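Long-range contact in STM4351 (Salmonella enterica, PDB 2Y7I), which binds arginine with high specificity as a periplasmic solute-binding protein of family 3, and also binds zinc ions: residues G112-L117 against T135-D140. Sequence-based numbering, arbitrary orientation.
Sequences GKKVGL and TPVAYD. With ZN (zinc ion), chain D.
A parallel beta-alpha-beta unit brings strand 114-117 beside strand 135-139, an edge strand of the sheet within this chain, with helix 122-130 making the crossover. Five backbone hydrogen bonds zip the pair together; the straightest runs from Val115 N to Thr135 O, 2.9 Å at 172°. Val137 N instead reaches Val115 O from above the carbonyl plane. The tight side is the one carrying Val115 and Leu117, which pack on Leu127 of the crossover helix. Leu117, with CG wedged between the backbone N and the carbonyl carbon (chi1 40°), lies alongside Pro136, its CD2 4.1 Å from Pro136 CB. The other face loosens toward solvent at Lys114 and Thr135: the side chains of Lys114 and Val137 cross obliquely, Lys114 CB 3.9 Å from Val137 CG2, then the extended amine chain leads away. Farther along, Gly116 CA lies at the edge of the Tyr139 ring, 3.8 Å from CE1, and the Tyr139 hydroxyl is hydrogen-bonded to Asp148. Just past the strand, Asn119 ND2 is hydrogen-bonded to Asp140 OD1, while Asp140 OD2 binds a zinc ion at 1.9 Å together with Asp55. Leu117 O accepts Tyr139 N and also lies in the plane of the Tyr139 ring, at its edge, 3.7 Å from CD1.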
ATOM      1  N   GLY A 112     -25.732 -32.131  -5.353  1.00 21.41           N
ATOM      2  CA  GLY A 112     -25.362 -33.551  -5.463  1.00 21.89           C
ATOM      3  C   GLY A 112     -24.024 -33.801  -6.141  1.00 21.15           C
ATOM      4  O   GLY A 112     -23.667 -34.942  -6.416  1.00 21.49           O
ATOM      5  N   LYS A 113     -23.271 -32.739  -6.406  1.00 20.39           N
ATOM      6  CA  LYS A 113     -22.033 -32.864  -7.163  1.00 19.60           C
ATOM      7  C   LYS A 113     -20.833 -32.674  -6.249  1.00 19.09           C
ATOM      8  O   LYS A 113     -20.973 -32.216  -5.103  1.00 19.24           O
ATOM      9  CB  LYS A 113     -22.000 -31.871  -8.343  1.00 19.21           C
ATOM     10  CG  LYS A 113     -23.216 -31.950  -9.306  1.00 20.60           C
ATOM     11  CD  LYS A 113     -23.273 -33.266 -10.078  1.00 22.45           C
ATOM     12  CE  LYS A 113     -24.473 -33.286 -11.022  1.00 25.52           C
ATOM     13  NZ  LYS A 113     -24.615 -34.597 -11.689  1.00 27.69           N
ATOM     14  N   LYS A 114     -19.662 -33.043  -6.757  1.00 19.14           N
ATOM     15  CA  LYS A 114     -18.415 -32.975  -6.000  1.00 18.77           C
ATOM     16  C   LYS A 114     -17.644 -31.718  -6.348  1.00 17.68           C
ATOM     17  O   LYS A 114     -17.363 -31.454  -7.522  1.00 16.73           O
ATOM     18  CB  LYS A 114     -17.546 -34.212  -6.266  1.00 19.79           C
ATOM     19  CG  LYS A 114     -18.106 -35.511  -5.684  1.00 22.10           C
ATOM     20  CD  LYS A 114     -17.226 -36.714  -6.032  1.00 24.06           C
ATOM     21  CE  LYS A 114     -17.622 -37.918  -5.204  1.00 26.93           C
ATOM     22  NZ  LYS A 114     -16.675 -39.078  -5.366  1.00 29.91           N
ATOM     23  N   VAL A 115     -17.309 -30.943  -5.322  1.00 16.56           N
ATOM     24  CA  VAL A 115     -16.490 -29.751  -5.494  1.00 16.05           C
ATOM     25  C   VAL A 115     -15.243 -29.834  -4.604  1.00 15.73           C
ATOM     26  O   VAL A 115     -15.338 -30.013  -3.389  1.00 15.29           O
ATOM     27  CB  VAL A 115     -17.299 -28.456  -5.237  1.00 15.52           C
ATOM     28  CG1 VAL A 115     -16.391 -27.231  -5.293  1.00 15.47           C
ATOM     29  CG2 VAL A 115     -18.402 -28.311  -6.260  1.00 16.05           C
ATOM     30  N   GLY A 116     -14.073 -29.722  -5.235  1.00 15.73           N
ATOM     31  CA  GLY A 116     -12.804 -29.809  -4.526  1.00 15.65           C
ATOM     32  C   GLY A 116     -12.404 -28.476  -3.921  1.00 15.04           C
ATOM     33  O   GLY A 116     -12.699 -27.410  -4.471  1.00 15.01           O
ATOM     34  N   LEU A 117     -11.725 -28.539  -2.783  1.00 15.31           N
ATOM     35  CA  LEU A 117     -11.253 -27.353  -2.070  1.00 15.00           C
ATOM     36  C   LEU A 117     -10.146 -27.777  -1.117  1.00 15.05           C
ATOM     37  O   LEU A 117      -9.894 -28.969  -0.943  1.00 15.21           O
ATOM     38  CB  LEU A 117     -12.401 -26.657  -1.322  1.00 15.56           C
ATOM     39  CG  LEU A 117     -13.420 -27.569  -0.615  1.00 17.23           C
ATOM     40  CD1 LEU A 117     -12.889 -28.125   0.708  1.00 18.54           C
ATOM     41  CD2 LEU A 117     -14.734 -26.854  -0.388  1.00 19.74           C
ATOM     42  N   THR A 135     -21.291 -31.793  -2.271  1.00 20.13           N
ATOM     43  CA  THR A 135     -20.301 -32.620  -1.598  1.00 21.00           C
ATOM     44  C   THR A 135     -18.935 -31.963  -1.682  1.00 20.34           C
ATOM     45  O   THR A 135     -18.375 -31.819  -2.779  1.00 19.61           O
ATOM     46  CB  THR A 135     -20.225 -34.041  -2.186  1.00 21.44           C
ATOM     47  OG1 THR A 135     -21.483 -34.697  -2.018  1.00 22.77           O
ATOM     48  CG2 THR A 135     -19.126 -34.862  -1.476  1.00 22.44           C
ATOM     49  N   PRO A 136     -18.390 -31.551  -0.525  1.00 20.83           N
ATOM     50  CA  PRO A 136     -17.057 -30.972  -0.536  1.00 20.52           C
ATOM     51  C   PRO A 136     -16.006 -32.081  -0.490  1.00 20.93           C
ATOM     52  O   PRO A 136     -16.171 -33.075   0.236  1.00 22.42           O
ATOM     53  CB  PRO A 136     -17.032 -30.120   0.740  1.00 20.68           C
ATOM     54  CG  PRO A 136     -18.048 -30.775   1.671  1.00 21.61           C
ATOM     55  CD  PRO A 136     -18.942 -31.667   0.840  1.00 22.04           C
ATOM     56  N   VAL A 137     -14.961 -31.945  -1.297  1.00 19.46           N
ATOM     57  CA  VAL A 137     -13.908 -32.942  -1.321  1.00 19.19           C
ATOM     58  C   VAL A 137     -12.641 -32.202  -0.946  1.00 18.34           C
ATOM     59  O   VAL A 137     -12.231 -31.277  -1.646  1.00 16.91           O
ATOM     60  CB  VAL A 137     -13.775 -33.613  -2.715  1.00 19.30           C
ATOM     61  CG1 VAL A 137     -12.713 -34.724  -2.690  1.00 19.99           C
ATOM     62  CG2 VAL A 137     -15.124 -34.168  -3.174  1.00 19.84           C
ATOM     63  N   ALA A 138     -12.039 -32.611   0.168  1.00 18.24           N
ATOM     64  CA  ALA A 138     -10.911 -31.901   0.763  1.00 18.26           C
ATOM     65  C   ALA A 138      -9.586 -32.420   0.210  1.00 18.35           C
ATOM     66  O   ALA A 138      -9.394 -33.636   0.069  1.00 19.16           O
ATOM     67  CB  ALA A 138     -10.942 -32.064   2.285  1.00 19.20           C
ATOM     68  N   TYR A 139      -8.689 -31.482  -0.074  1.00 17.28           N
ATOM     69  CA  TYR A 139      -7.347 -31.750  -0.589  1.00 17.49           C
ATOM     70  C   TYR A 139      -6.350 -30.941   0.221  1.00 17.58           C
ATOM     71  O   TYR A 139      -6.671 -29.840   0.658  1.00 16.68           O
ATOM     72  CB  TYR A 139      -7.250 -31.288  -2.053  1.00 16.62           C
ATOM     73  CG  TYR A 139      -8.092 -32.104  -3.005  1.00 16.62           C
ATOM     74  CD1 TYR A 139      -9.422 -31.763  -3.262  1.00 14.57           C
ATOM     75  CD2 TYR A 139      -7.559 -33.224  -3.640  1.00 16.87           C
ATOM     76  CE1 TYR A 139     -10.205 -32.526  -4.126  1.00 16.39           C
ATOM     77  CE2 TYR A 139      -8.333 -33.993  -4.528  1.00 18.15           C
ATOM     78  CZ  TYR A 139      -9.654 -33.640  -4.755  1.00 16.56           C
ATOM     79  OH  TYR A 139     -10.402 -34.405  -5.615  1.00 18.38           O
ATOM     80  N   ASP A 140      -5.136 -31.460   0.407  1.00 18.36           N
ATOM     81  CA  ASP A 140      -4.063 -30.619   0.949  1.00 19.12           C
ATOM     82  C   ASP A 140      -3.282 -29.838  -0.114  1.00 19.71           C
ATOM     83  O   ASP A 140      -2.193 -29.313   0.151  1.00 20.33           O
ATOM     84  CB  ASP A 140      -3.129 -31.419   1.872  1.00 19.51           C
ATOM     85  CG  ASP A 140      -3.680 -31.525   3.275  1.00 19.02           C
ATOM     86  OD1 ASP A 140      -4.883 -31.239   3.447  1.00 18.03           O
ATOM     87  OD2 ASP A 140      -2.942 -31.884   4.211  1.00 16.75           O
TER
HETATM   88 ZN    ZN D1246      -3.673 -31.894   5.910  1.00 16.19          ZN